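Long-range contacts in putative alpha/beta hydrolase FOLD protein (Candidatus Nitrososphaera gargensis, PDB 5A62), which is probably a hydrolase of the alpha/beta hydrolase fold, with carboxylesterase activity the likely role: residues K127-K132 / M225-E230; M121-P126 / S219-F224; V213-G218 / P236-R241. All coordinates share one frame; numbering follows the deposited sequence.

Contact 1 of 3, residues K127-K132 / M225-E230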
ATOM      1  N   LYS A 127       8.769  13.690  -3.201  1.00 11.60           N
ATOM      2  CA  LYS A 127       8.922  12.718  -4.247  1.00 12.86           C
ATOM      3  C   LYS A 127       8.459  11.320  -3.853  1.00 14.03           C
ATOM      4  O   LYS A 127       8.515  10.901  -2.686  1.00 14.30           O
ATOM      5  CB  LYS A 127      10.395  12.658  -4.649  1.00 15.21           C
ATOM      6  CG  LYS A 127      10.748  13.972  -5.320  1.00 18.53           C
ATOM      7  CD  LYS A 127      11.825  13.902  -6.372  1.00 23.09           C
ATOM      8  CE  LYS A 127      11.468  12.928  -7.470  1.00 26.30           C
ATOM      9  NZ  LYS A 127      12.467  12.988  -8.562  1.00 31.20           N
ATOM     10  N   LYS A 128       8.020  10.604  -4.863  1.00 12.32           N
ATOM     11  CA  LYS A 128       7.869   9.173  -4.743  1.00 13.24           C
ATOM     12  C   LYS A 128       9.217   8.527  -4.586  1.00 13.05           C
ATOM     13  O   LYS A 128      10.254   8.993  -5.103  1.00 14.65           O
ATOM     14  CB  LYS A 128       7.264   8.594  -6.020  1.00 15.66           C
ATOM     15  CG  LYS A 128       5.823   8.652  -6.158  1.00 20.26           C
ATOM     16  CD  LYS A 128       5.348   7.652  -7.286  1.00 16.59           C
ATOM     17  CE  LYS A 128       5.113   6.165  -6.990  1.00 18.84           C
ATOM     18  NZ  LYS A 128       4.311   5.825  -5.748  1.00 18.60           N
ATOM     19  N   PHE A 129       9.243   7.404  -3.911  1.00 11.42           N
ATOM     20  CA  PHE A 129      10.458   6.609  -3.784  1.00 11.41           C
ATOM     21  C   PHE A 129      10.678   5.770  -5.030  1.00 12.73           C
ATOM     22  O   PHE A 129       9.757   5.396  -5.719  1.00 15.08           O
ATOM     23  CB  PHE A 129      10.383   5.678  -2.585  1.00 11.83           C
ATOM     24  CG  PHE A 129      10.372   6.422  -1.277  1.00 11.07           C
ATOM     25  CD1 PHE A 129      11.526   6.896  -0.698  1.00 12.08           C
ATOM     26  CD2 PHE A 129       9.156   6.684  -0.633  1.00 11.12           C
ATOM     27  CE1 PHE A 129      11.494   7.619   0.478  1.00 12.57           C
ATOM     28  CE2 PHE A 129       9.113   7.390   0.553  1.00 11.96           C
ATOM     29  CZ  PHE A 129      10.275   7.868   1.110  1.00 12.17           C
ATOM     30  N   GLN A 130      11.935   5.483  -5.278  1.00 14.58           N
ATOM     31  CA  GLN A 130      12.244   4.379  -6.153  1.00 16.23           C
ATOM     32  C   GLN A 130      12.003   3.072  -5.408  1.00 13.33           C
ATOM     33  O   GLN A 130      12.154   2.959  -4.196  1.00 14.07           O
ATOM     34  CB  GLN A 130      13.709   4.506  -6.607  1.00 18.52           C
ATOM     35  CG  GLN A 130      13.973   5.693  -7.560  1.00 22.00           C
ATOM     36  CD  GLN A 130      13.073   5.705  -8.813  1.00 27.86           C
ATOM     37  OE1 GLN A 130      12.208   6.564  -8.995  1.00 32.13           O
ATOM     38  NE2 GLN A 130      13.268   4.714  -9.677  1.00 31.82           N
ATOM     39  N   GLU A 131      11.688   1.999  -6.137  1.00 13.27           N
ATOM     40  CA  GLU A 131      11.497   0.705  -5.494  1.00 14.74           C
ATOM     41  C   GLU A 131      12.679   0.314  -4.642  1.00 15.58           C
ATOM     42  O   GLU A 131      12.497  -0.239  -3.566  1.00 15.40           O
ATOM     43  CB  GLU A 131      11.236  -0.452  -6.512  1.00 17.88           C
ATOM     44  CG  GLU A 131       9.890  -0.369  -7.108  1.00 20.53           C
ATOM     45  CD  GLU A 131       9.593  -1.523  -8.073  1.00 19.31           C
ATOM     46  OE1 GLU A 131      10.202  -2.612  -7.974  1.00 24.97           O
ATOM     47  OE2 GLU A 131       8.740  -1.227  -8.846  1.00 24.22           O
ATOM     48  N   LYS A 132      13.913   0.543  -5.122  1.00 14.47           N
ATOM     49  CA  LYS A 132      15.056   0.164  -4.386  1.00 16.31           C
ATOM     50  C   LYS A 132      15.111   0.859  -3.015  1.00 15.54           C
ATOM     51  O   LYS A 132      15.585   0.286  -2.064  1.00 16.22           O
ATOM     52  CB  LYS A 132      16.330   0.453  -5.222  1.00 21.11           C
ATOM     53  CG  LYS A 132      16.559   1.932  -5.397  1.00 27.33           C
ATOM     54  CD  LYS A 132      17.857   2.346  -6.089  1.00 35.35           C
ATOM     55  CE  LYS A 132      17.822   3.876  -6.209  1.00 38.04           C
ATOM     56  NZ  LYS A 132      19.129   4.496  -6.622  1.00 44.67           N
ATOM     57  N   MET A 225      18.846  12.634   0.737  1.00 13.32           N
ATOM     58  CA  MET A 225      19.743  13.538  -0.010  1.00 14.21           C
ATOM     59  C   MET A 225      19.454  13.510  -1.466  1.00 13.38           C
ATOM     60  O   MET A 225      19.371  14.513  -2.128  1.00 15.33           O
ATOM     61  CB  MET A 225      21.218  13.221   0.231  1.00 16.29           C
ATOM     62  CG  MET A 225      21.715  13.683   1.583  1.00 17.21           C
ATOM     63  SD  MET A 225      21.966  15.454   1.721  1.00 18.93           S
ATOM     64  CE  MET A 225      23.503  15.602   0.788  1.00 23.49           C
ATOM     65  N   ARG A 226      19.293  12.305  -1.993  1.00 12.09           N
ATOM     66  CA  ARG A 226      19.067  12.154  -3.415  1.00 11.79           C
ATOM     67  C   ARG A 226      17.695  12.776  -3.792  1.00 11.21           C
ATOM     68  O   ARG A 226      17.553  13.548  -4.763  1.00 12.34           O
ATOM     69  CB  ARG A 226      19.124  10.706  -3.826  1.00 12.98           C
ATOM     70  CG  ARG A 226      19.095  10.567  -5.349  1.00 13.61           C
ATOM     71  CD  ARG A 226      18.837   9.127  -5.801  1.00 15.68           C
ATOM     72  NE  ARG A 226      17.412   8.830  -5.707  1.00 18.60           N
ATOM     73  CZ  ARG A 226      16.823   7.899  -4.937  1.00 17.67           C
ATOM     74  NH1 ARG A 226      17.462   7.156  -4.098  1.00 16.41           N
ATOM     75  NH2 ARG A 226      15.516   7.755  -5.091  1.00 17.61           N
ATOM     76  N   LEU A 227      16.641  12.440  -3.046  1.00 10.92           N
ATOM     77  CA  LEU A 227      15.339  12.971  -3.350  1.00 10.14           C
ATOM     78  C   LEU A 227      15.238  14.468  -3.183  1.00 10.15           C
ATOM     79  O   LEU A 227      14.564  15.086  -3.995  1.00  9.53           O
ATOM     80  CB  LEU A 227      14.300  12.228  -2.516  1.00 11.26           C
ATOM     81  CG  LEU A 227      14.096  10.749  -2.774  1.00 12.43           C
ATOM     82  CD1 LEU A 227      13.127  10.160  -1.763  1.00 13.62           C
ATOM     83  CD2 LEU A 227      13.631  10.446  -4.156  1.00 12.80           C
ATOM     84  N   ILE A 228      15.851  15.036  -2.168  1.00 11.35           N
ATOM     85  CA  ILE A 228      15.754  16.458  -1.978  1.00 13.35           C
ATOM     86  C   ILE A 228      16.559  17.192  -2.968  1.00 14.77           C
ATOM     87  O   ILE A 228      16.153  18.264  -3.419  1.00 13.61           O
ATOM     88  CB  ILE A 228      16.008  16.844  -0.512  1.00 14.19           C
ATOM     89  CG1 ILE A 228      15.178  18.114  -0.191  1.00 15.65           C
ATOM     90  CG2 ILE A 228      17.467  16.882  -0.166  1.00 17.87           C
ATOM     91  CD1 ILE A 228      13.711  17.923  -0.189  1.00 14.62           C
ATOM     92  N   LYS A 229      17.681  16.658  -3.405  1.00 14.92           N
ATOM     93  CA  LYS A 229      18.442  17.269  -4.485  1.00 16.62           C
ATOM     94  C   LYS A 229      17.668  17.277  -5.776  1.00 13.85           C
ATOM     95  O   LYS A 229      17.606  18.273  -6.533  1.00 14.97           O
ATOM     96  CB  LYS A 229      19.796  16.592  -4.614  1.00 21.77           C
ATOM     97  CG  LYS A 229      20.718  17.120  -3.528  1.00 28.47           C
ATOM     98  CD  LYS A 229      22.152  16.615  -3.635  1.00 36.99           C
ATOM     99  CE  LYS A 229      22.390  15.420  -2.722  1.00 41.20           C
ATOM    100  NZ  LYS A 229      23.710  14.748  -2.934  1.00 43.46           N
ATOM    101  N   GLU A 230      16.932  16.184  -6.046  1.00 12.48           N
ATOM    102  CA  GLU A 230      16.073  16.137  -7.196  1.00 13.23           C
ATOM    103  C   GLU A 230      14.951  17.161  -7.047  1.00 13.57           C
ATOM    104  O   GLU A 230      14.564  17.855  -7.998  1.00 15.59           O
ATOM    105  CB  GLU A 230      15.504  14.711  -7.409  1.00 13.76           C
ATOM    106  CG  GLU A 230      16.546  13.661  -7.760  1.00 16.13           C
ATOM    107  CD  GLU A 230      16.076  12.189  -7.707  1.00 19.69           C
ATOM    108  OE1 GLU A 230      14.867  11.935  -7.496  1.00 23.96           O
ATOM    109  OE2 GLU A 230      16.947  11.279  -7.889  1.00 24.62           O
TER
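The loop 127-132 runs in an extended conformation past one flank of the helical segment 225-230, with helix 131-134 following; the backbones come closest where the CA atoms of Lys127 and Leu227 lie 6.5 Å apart. Leu227 points at the loop and splits its two methyls: CD1 lies 3.8 Å from Phe129 CE1, the two side chains crossing at about a right angle, while CD2 rests near the carbonyl oxygen of Lys128 and on CB of Lys127. The Lys127 chain bends at chi3 (57°), which carries its end over to Glu230, and NZ forms a salt bridge of 2.8 Å to Glu230 OE1, approaching from above the carboxylate plane. In the alpha/beta hydrolase fold this joins the chain leaving strand 116-122 to helix 222-234, which packs on the sheet. The other carboxylate oxygen, Glu230 OE2, takes a weak bond of 3.3 Å from Arg226 NE one helical turn back, so Lys127, Glu230 and Arg226 form one charge network. Asp133 is the stronger partner of Arg226, through NH2. Over one face of that guanidinium stands Lys132 CE, the chains meeting tip to tip; Lys132 NZ is 4.0 Å from Arg226 NH1, a repulsion that the carboxylates of Asp133 and Glu230 could partly balance. Gln130 crosses Arg226 with its aliphatic part, CG 3.6 Å from Arg226 NH2.

Contact 2 of 3, residues M121-P126 / S219-F224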
ATOM      1  N   MET A 121      10.601  20.440   5.799  1.00  9.86           N
ATOM      2  CA  MET A 121      10.722  18.981   5.693  1.00  9.83           C
ATOM      3  C   MET A 121      12.081  18.559   6.217  1.00 11.39           C
ATOM      4  O   MET A 121      13.103  19.038   5.693  1.00 11.98           O
ATOM      5  CB  MET A 121      10.607  18.538   4.253  1.00 10.41           C
ATOM      6  CG  MET A 121       9.280  18.890   3.607  1.00 11.03           C
ATOM      7  SD  MET A 121       9.172  18.432   1.885  1.00 13.37           S
ATOM      8  CE  MET A 121      10.278  19.641   1.135  1.00 13.75           C
ATOM      9  N   ILE A 122      12.143  17.732   7.233  1.00 10.12           N
ATOM     10  CA  ILE A 122      13.373  17.273   7.846  1.00  9.54           C
ATOM     11  C   ILE A 122      13.528  15.824   7.388  1.00 10.51           C
ATOM     12  O   ILE A 122      12.723  14.963   7.728  1.00 11.30           O
ATOM     13  CB  ILE A 122      13.339  17.352   9.338  1.00 11.41           C
ATOM     14  CG1 ILE A 122      12.991  18.779   9.810  1.00 12.48           C
ATOM     15  CG2 ILE A 122      14.674  16.816   9.899  1.00 13.19           C
ATOM     16  CD1 ILE A 122      12.836  18.929  11.293  1.00 14.18           C
ATOM     17  N   ASN A 123      14.546  15.519   6.554  1.00  9.63           N
ATOM     18  CA  ASN A 123      14.707  14.239   5.891  1.00  9.30           C
ATOM     19  C   ASN A 123      13.394  13.740   5.344  1.00  9.86           C
ATOM     20  O   ASN A 123      13.020  12.593   5.578  1.00 10.77           O
ATOM     21  CB  ASN A 123      15.316  13.206   6.884  1.00 10.53           C
ATOM     22  CG  ASN A 123      16.744  13.538   7.272  1.00 12.51           C
ATOM     23  OD1 ASN A 123      17.495  14.138   6.480  1.00 12.97           O
ATOM     24  ND2 ASN A 123      17.103  13.144   8.489  1.00 14.80           N
ATOM     25  N   GLY A 124      12.784  14.572   4.565  1.00 10.39           N
ATOM     26  CA  GLY A 124      11.585  14.282   3.837  1.00 10.77           C
ATOM     27  C   GLY A 124      11.577  14.951   2.501  1.00 11.05           C
ATOM     28  O   GLY A 124      12.429  15.797   2.219  1.00 11.59           O
ATOM     29  N   SER A 125      10.691  14.539   1.627  1.00 10.69           N
ATOM     30  CA  SER A 125      10.547  15.225   0.356  1.00 10.46           C
ATOM     31  C   SER A 125       9.167  14.991  -0.212  1.00 10.85           C
ATOM     32  O   SER A 125       8.451  14.097   0.255  1.00 11.97           O
ATOM     33  CB  SER A 125      11.581  14.672  -0.623  1.00 12.52           C
ATOM     34  OG  SER A 125      11.134  13.523  -1.333  1.00 12.03           O
ATOM     35  N   PRO A 126       8.794  15.690  -1.269  1.00  9.56           N
ATOM     36  CA  PRO A 126       7.547  15.447  -1.973  1.00 10.24           C
ATOM     37  C   PRO A 126       7.624  14.313  -3.002  1.00 10.71           C
ATOM     38  O   PRO A 126       6.635  14.013  -3.627  1.00 12.49           O
ATOM     39  CB  PRO A 126       7.291  16.768  -2.703  1.00 11.59           C
ATOM     40  CG  PRO A 126       8.631  17.383  -2.809  1.00 14.36           C
ATOM     41  CD  PRO A 126       9.510  16.883  -1.750  1.00 10.89           C
ATOM     42  N   SER A 219      23.400  14.794   5.763  1.00 15.60           N
ATOM     43  CA  SER A 219      24.266  14.456   4.632  1.00 15.92           C
ATOM     44  C   SER A 219      24.440  12.956   4.509  1.00 15.97           C
ATOM     45  O   SER A 219      24.692  12.498   3.402  1.00 18.26           O
ATOM     46  CB  SER A 219      25.618  15.161   4.760  1.00 17.41           C
ATOM     47  OG  SER A 219      26.402  14.582   5.789  1.00 19.75           O
ATOM     48  N   ASP A 220      24.293  12.203   5.576  1.00 18.14           N
ATOM     49  CA  ASP A 220      24.410  10.747   5.531  1.00 19.63           C
ATOM     50  C   ASP A 220      23.136   9.997   5.174  1.00 21.12           C
ATOM     51  O   ASP A 220      23.159   8.769   5.021  1.00 22.46           O
ATOM     52  CB  ASP A 220      24.990  10.236   6.849  1.00 20.92           C
ATOM     53  CG  ASP A 220      26.418  10.654   7.039  1.00 28.56           C
ATOM     54  OD1 ASP A 220      27.168  10.765   6.027  1.00 31.44           O
ATOM     55  OD2 ASP A 220      26.789  10.888   8.181  1.00 33.35           O
ATOM     56  N   ASP A 221      22.016  10.712   4.993  1.00 19.39           N
ATOM     57  CA  ASP A 221      20.750  10.078   4.637  1.00 18.47           C
ATOM     58  C   ASP A 221      20.727   9.977   3.113  1.00 20.34           C
ATOM     59  O   ASP A 221      20.274  10.892   2.418  1.00 18.43           O
ATOM     60  CB  ASP A 221      19.589  10.934   5.157  1.00 20.11           C
ATOM     61  CG  ASP A 221      18.257  10.250   5.004  1.00 21.11           C
ATOM     62  OD1 ASP A 221      18.106   9.359   4.110  1.00 20.52           O
ATOM     63  OD2 ASP A 221      17.307  10.523   5.821  1.00 21.75           O
ATOM     64  N   ASP A 222      21.240   8.884   2.566  1.00 17.90           N
ATOM     65  CA  ASP A 222      21.483   8.875   1.161  1.00 19.57           C
ATOM     66  C   ASP A 222      20.160   9.002   0.388  1.00 16.02           C
ATOM     67  O   ASP A 222      20.143   9.645  -0.658  1.00 15.71           O
ATOM     68  CB  ASP A 222      22.184   7.558   0.767  1.00 23.17           C
ATOM     69  CG  ASP A 222      23.652   7.463   1.263  1.00 31.56           C
ATOM     70  OD1 ASP A 222      24.315   8.481   1.510  1.00 37.82           O
ATOM     71  OD2 ASP A 222      24.138   6.318   1.428  1.00 40.10           O
ATOM     72  N   VAL A 223      19.101   8.332   0.825  1.00 14.47           N
ATOM     73  CA  VAL A 223      17.855   8.370   0.107  1.00 14.17           C
ATOM     74  C   VAL A 223      17.314   9.782   0.072  1.00 13.47           C
ATOM     75  O   VAL A 223      16.953  10.303  -1.012  1.00 11.79           O
ATOM     76  CB  VAL A 223      16.799   7.388   0.611  1.00 15.44           C
ATOM     77  CG1 VAL A 223      15.427   7.621   0.016  1.00 16.28           C
ATOM     78  CG2 VAL A 223      17.246   5.941   0.343  1.00 17.74           C
ATOM     79  N   PHE A 224      17.185  10.406   1.234  1.00 13.19           N
ATOM     80  CA  PHE A 224      16.614  11.768   1.228  1.00 13.35           C
ATOM     81  C   PHE A 224      17.520  12.795   0.664  1.00 13.05           C
ATOM     82  O   PHE A 224      17.054  13.741   0.066  1.00 13.18           O
ATOM     83  CB  PHE A 224      16.015  12.135   2.604  1.00 13.50           C
ATOM     84  CG  PHE A 224      14.745  11.389   2.850  1.00 15.27           C
ATOM     85  CD1 PHE A 224      13.586  11.742   2.184  1.00 16.61           C
ATOM     86  CD2 PHE A 224      14.723  10.291   3.654  1.00 17.59           C
ATOM     87  CE1 PHE A 224      12.423  11.049   2.375  1.00 18.98           C
ATOM     88  CE2 PHE A 224      13.552   9.591   3.868  1.00 17.97           C
ATOM     89  CZ  PHE A 224      12.396   9.980   3.222  1.00 19.48           C
TER
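The carbonyl oxygen of Asn123 sits over the centre of one face of the Phe224 ring, 3.2 Å above its plane, and from there it is nearly equidistant from all six ring carbons. This buried meeting belongs to the alpha/beta hydrolase fold: residues 121-126 are the end of strand 116-122 and the loop after it, and residues 219-224 are the loop after strand 212-218 and the first turn of helix 222-234. Gly124 continues along the ring, its CA 3.6 Å from Phe224 CD1, and Ser125 N follows farther out, buried without a polar partner. Beside the ring, Asp221 meets Asn123 without a hydrogen bond: Asp221 OD2 lies 3.4 Å from Asn123 CG, with amide and carboxylate planes 61° apart, and this oxygen too is buried with no partner in the model.

The amide of Asn123 is held instead by its outer neighbours, OD1 accepting from Gly218 N and ND2 donating to His248 O. Its backbone lies in the left-handed helical region, turning the chain sharply where the strand ends. Phe224 also touches Ser99 of a GxSxG sequence, consistent with the nucleophile elbow of this family, so the ring probably lies close to the active site. Asp221, centre of an inverse gamma turn, is the N-cap of helix 222-234. With CG anti to its backbone N (chi1 -172°), it turns OD1 back to the helix start, where Phe224 N donates to Asp221 OD1 over 3.2 Å in a nearly straight bond.

Contact 3 of 3, residues V213-G218 / P236-R241; sequences VFAIVG and PEMELR
With CG anti to its backbone N (chi1 175°), Met238 lays its chain obliquely across Val213, whose CG1 is likewise anti to N; Met238 CG lies 3.6 Å from Val213 CG1, and the sulfur goes on to touch the methyl of Ala215. Leu240 CG is also anti to N, and chi2 of 62° swings CD1 back to Val217 CG1, 3.7 Å away. These side chains share the sheet face under helix 222-234. Phe214 and Glu239 lie side by side on the other face, towards helix 256-272, with Phe214 CD2 3.7 Å from Glu239 CB. Strand segments 213-218 and 239-241 run parallel, 11° apart, as the two strands of a right-handed beta-alpha-beta crossover, with 239-243 outermost in the sheet of the chain. Four backbone bonds alternate between them: Glu239 N to Val213 O at 2.9 Å, Ala215 N to Glu239 O, Arg241 N to Ala215 O, and Val217 N to Arg241 O at 3.1 Å. On the Phe214 face, Arg241 bends at chi2 and grips Glu239 OE1 end-on with two nitrogens, NH2 at 2.9 Å and NH1 at 3.1 Å. NH1 also reaches Leu240 O from above the carbonyl plane. Such a double hold on one oxygen should fix the guanidinium rotation and would be expected to help keep the carboxylate ionised, the two charges largely balancing each other.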
ATOM      1  N   VAL A 213       8.915  26.636   0.794  1.00 11.29           N
ATOM      2  CA  VAL A 213       9.366  25.276   0.961  1.00 11.64           C
ATOM      3  C   VAL A 213      10.769  25.326   1.531  1.00 11.59           C
ATOM      4  O   VAL A 213      11.653  25.929   0.956  1.00 12.62           O
ATOM      5  CB  VAL A 213       9.359  24.482  -0.321  1.00 11.46           C
ATOM      6  CG1 VAL A 213       9.757  23.041  -0.023  1.00 12.40           C
ATOM      7  CG2 VAL A 213       7.971  24.491  -0.980  1.00 13.06           C
ATOM      8  N   PHE A 214      10.967  24.686   2.642  1.00 10.23           N
ATOM      9  CA  PHE A 214      12.233  24.555   3.275  1.00 11.22           C
ATOM     10  C   PHE A 214      12.527  23.075   3.517  1.00 11.09           C
ATOM     11  O   PHE A 214      11.633  22.284   3.747  1.00 10.93           O
ATOM     12  CB  PHE A 214      12.272  25.248   4.625  1.00 12.39           C
ATOM     13  CG  PHE A 214      11.950  26.717   4.605  1.00 12.81           C
ATOM     14  CD1 PHE A 214      10.661  27.189   4.781  1.00 13.17           C
ATOM     15  CD2 PHE A 214      12.979  27.633   4.521  1.00 14.34           C
ATOM     16  CE1 PHE A 214      10.414  28.556   4.811  1.00 15.98           C
ATOM     17  CE2 PHE A 214      12.722  28.990   4.542  1.00 14.84           C
ATOM     18  CZ  PHE A 214      11.462  29.454   4.685  1.00 15.65           C
ATOM     19  N   ALA A 215      13.779  22.695   3.490  1.00 10.59           N
ATOM     20  CA  ALA A 215      14.197  21.330   3.783  1.00 10.60           C
ATOM     21  C   ALA A 215      15.511  21.346   4.556  1.00 10.98           C
ATOM     22  O   ALA A 215      16.426  22.137   4.292  1.00 11.76           O
ATOM     23  CB  ALA A 215      14.345  20.497   2.558  1.00 11.61           C
ATOM     24  N   ILE A 216      15.588  20.502   5.547  1.00 10.15           N
ATOM     25  CA  ILE A 216      16.808  20.172   6.321  1.00 11.64           C
ATOM     26  C   ILE A 216      17.084  18.701   6.137  1.00 11.97           C
ATOM     27  O   ILE A 216      16.204  17.898   6.455  1.00 11.91           O
ATOM     28  CB  ILE A 216      16.622  20.511   7.793  1.00 13.09           C
ATOM     29  CG1 ILE A 216      16.131  21.961   7.966  1.00 12.96           C
ATOM     30  CG2 ILE A 216      17.925  20.252   8.544  1.00 16.14           C
ATOM     31  CD1 ILE A 216      15.796  22.406   9.377  1.00 14.28           C
ATOM     32  N   VAL A 217      18.256  18.326   5.607  1.00 11.99           N
ATOM     33  CA  VAL A 217      18.555  16.949   5.314  1.00 12.67           C
ATOM     34  C   VAL A 217      19.906  16.590   5.898  1.00 12.83           C
ATOM     35  O   VAL A 217      20.833  17.399   5.801  1.00 13.55           O
ATOM     36  CB  VAL A 217      18.484  16.671   3.806  1.00 15.13           C
ATOM     37  CG1 VAL A 217      19.480  17.426   2.996  1.00 19.67           C
ATOM     38  CG2 VAL A 217      18.652  15.193   3.499  1.00 13.37           C
ATOM     39  N   GLY A 218      20.013  15.410   6.467  1.00 11.90           N
ATOM     40  CA  GLY A 218      21.288  14.899   6.967  1.00 13.18           C
ATOM     41  C   GLY A 218      22.125  14.406   5.805  1.00 15.53           C
ATOM     42  O   GLY A 218      21.640  13.660   4.971  1.00 15.13           O
ATOM     43  N   PRO A 236      13.190  25.353  -7.672  1.00 13.26           N
ATOM     44  CA  PRO A 236      14.386  26.141  -7.356  1.00 14.27           C
ATOM     45  C   PRO A 236      14.187  27.183  -6.308  1.00 14.58           C
ATOM     46  O   PRO A 236      15.143  27.575  -5.596  1.00 15.08           O
ATOM     47  CB  PRO A 236      14.752  26.734  -8.696  1.00 14.89           C
ATOM     48  CG  PRO A 236      13.494  26.744  -9.476  1.00 15.09           C
ATOM     49  CD  PRO A 236      12.816  25.441  -9.093  1.00 15.38           C
ATOM     50  N   GLU A 237      12.943  27.563  -6.039  1.00 13.96           N
ATOM     51  CA  GLU A 237      12.688  28.516  -4.965  1.00 14.70           C
ATOM     52  C   GLU A 237      12.750  27.881  -3.566  1.00 14.17           C
ATOM     53  O   GLU A 237      12.702  28.594  -2.561  1.00 17.36           O
ATOM     54  CB  GLU A 237      11.349  29.271  -5.213  1.00 18.21           C
ATOM     55  CG  GLU A 237      11.493  30.071  -6.514  1.00 21.33           C
ATOM     56  CD  GLU A 237      10.456  31.142  -6.784  1.00 29.86           C
ATOM     57  OE1 GLU A 237       9.385  30.806  -7.329  1.00 32.20           O
ATOM     58  OE2 GLU A 237      10.726  32.339  -6.483  1.00 34.91           O
ATOM     59  N   MET A 238      12.859  26.546  -3.422  1.00 13.57           N
ATOM     60  CA  MET A 238      13.005  25.868  -2.125  0.60 14.31           C
ATOM     61  C   MET A 238      14.299  26.296  -1.463  1.00 15.14           C
ATOM     62  O   MET A 238      15.304  26.520  -2.150  1.00 17.32           O
ATOM     63  CB  MET A 238      12.955  24.300  -2.273  0.60 14.41           C
ATOM     64  CG  MET A 238      13.208  23.457  -0.998  0.60 13.74           C
ATOM     65  SD  MET A 238      13.007  21.626  -1.041  0.60 16.13           S
ATOM     66  CE  MET A 238      14.421  21.320  -2.047  0.60 16.88           C
ATOM     67  N   GLU A 239      14.313  26.344  -0.179  1.00 13.50           N
ATOM     68  CA  GLU A 239      15.527  26.541   0.575  1.00 13.25           C
ATOM     69  C   GLU A 239      15.967  25.227   1.203  1.00 14.33           C
ATOM     70  O   GLU A 239      15.271  24.690   2.043  1.00 15.90           O
ATOM     71  CB  GLU A 239      15.296  27.610   1.613  1.00 15.74           C
ATOM     72  CG  GLU A 239      14.992  28.982   1.005  1.00 19.73           C
ATOM     73  CD  GLU A 239      16.203  29.579   0.274  1.00 23.17           C
ATOM     74  OE1 GLU A 239      17.296  29.222   0.695  1.00 29.95           O
ATOM     75  OE2 GLU A 239      16.068  30.315  -0.744  1.00 30.77           O
ATOM     76  N   LEU A 240      17.146  24.717   0.837  1.00 13.32           N
ATOM     77  CA  LEU A 240      17.652  23.477   1.328  1.00 14.48           C
ATOM     78  C   LEU A 240      18.865  23.712   2.158  1.00 14.14           C
ATOM     79  O   LEU A 240      19.777  24.452   1.736  1.00 15.30           O
ATOM     80  CB  LEU A 240      18.044  22.640   0.141  1.00 16.16           C
ATOM     81  CG  LEU A 240      18.852  21.381   0.381  1.00 18.14           C
ATOM     82  CD1 LEU A 240      18.134  20.352   1.231  1.00 18.78           C
ATOM     83  CD2 LEU A 240      19.232  20.767  -0.953  1.00 21.27           C
ATOM     84  N   ARG A 241      18.998  23.058   3.284  1.00 13.71           N
ATOM     85  CA  ARG A 241      20.196  23.135   4.115  1.00 15.23           C
ATOM     86  C   ARG A 241      20.546  21.747   4.480  1.00 15.04           C
ATOM     87  O   ARG A 241      19.701  20.903   4.842  1.00 14.83           O
ATOM     88  CB  ARG A 241      19.905  23.951   5.369  1.00 16.38           C
ATOM     89  CG  ARG A 241      19.366  25.350   5.158  1.00 20.81           C
ATOM     90  CD  ARG A 241      20.456  26.280   4.628  1.00 22.10           C
ATOM     91  NE  ARG A 241      19.887  27.600   4.405  1.00 22.18           N
ATOM     92  CZ  ARG A 241      19.256  28.007   3.316  1.00 24.27           C
ATOM     93  NH1 ARG A 241      19.131  27.214   2.253  1.00 25.08           N
ATOM     94  NH2 ARG A 241      18.735  29.239   3.269  1.00 29.20           N
TER
HETATM   95  O   HOH W   1       9.595  27.923  -1.820  1.00 22.77           O

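In the fold
Contacts 1 and 2 have centres about 8 Å apart, contacts 2 and 3 about 10 Å, and contacts 1 and 3 about 14 Å. In chain order come 121-126, 127-132, 213-218, 219-224, 225-230 and 236-241, so the segments of every pair of contacts alternate. Contacts 1 and 2 both use helix 222-234, which connects the two strands of contact 3; strand 116-122 of contact 2 is the sheet neighbour of strand 212-218. Ile228 CD1 packs on Gly124 O at 3.5 Å, and Ile228 also touches Ala215, linking all three. Contacts 1 and 2 tie the start of the largely helical region after strand 116-122 to helix 222-234, and contact 3 adds the outermost strand of the sheet.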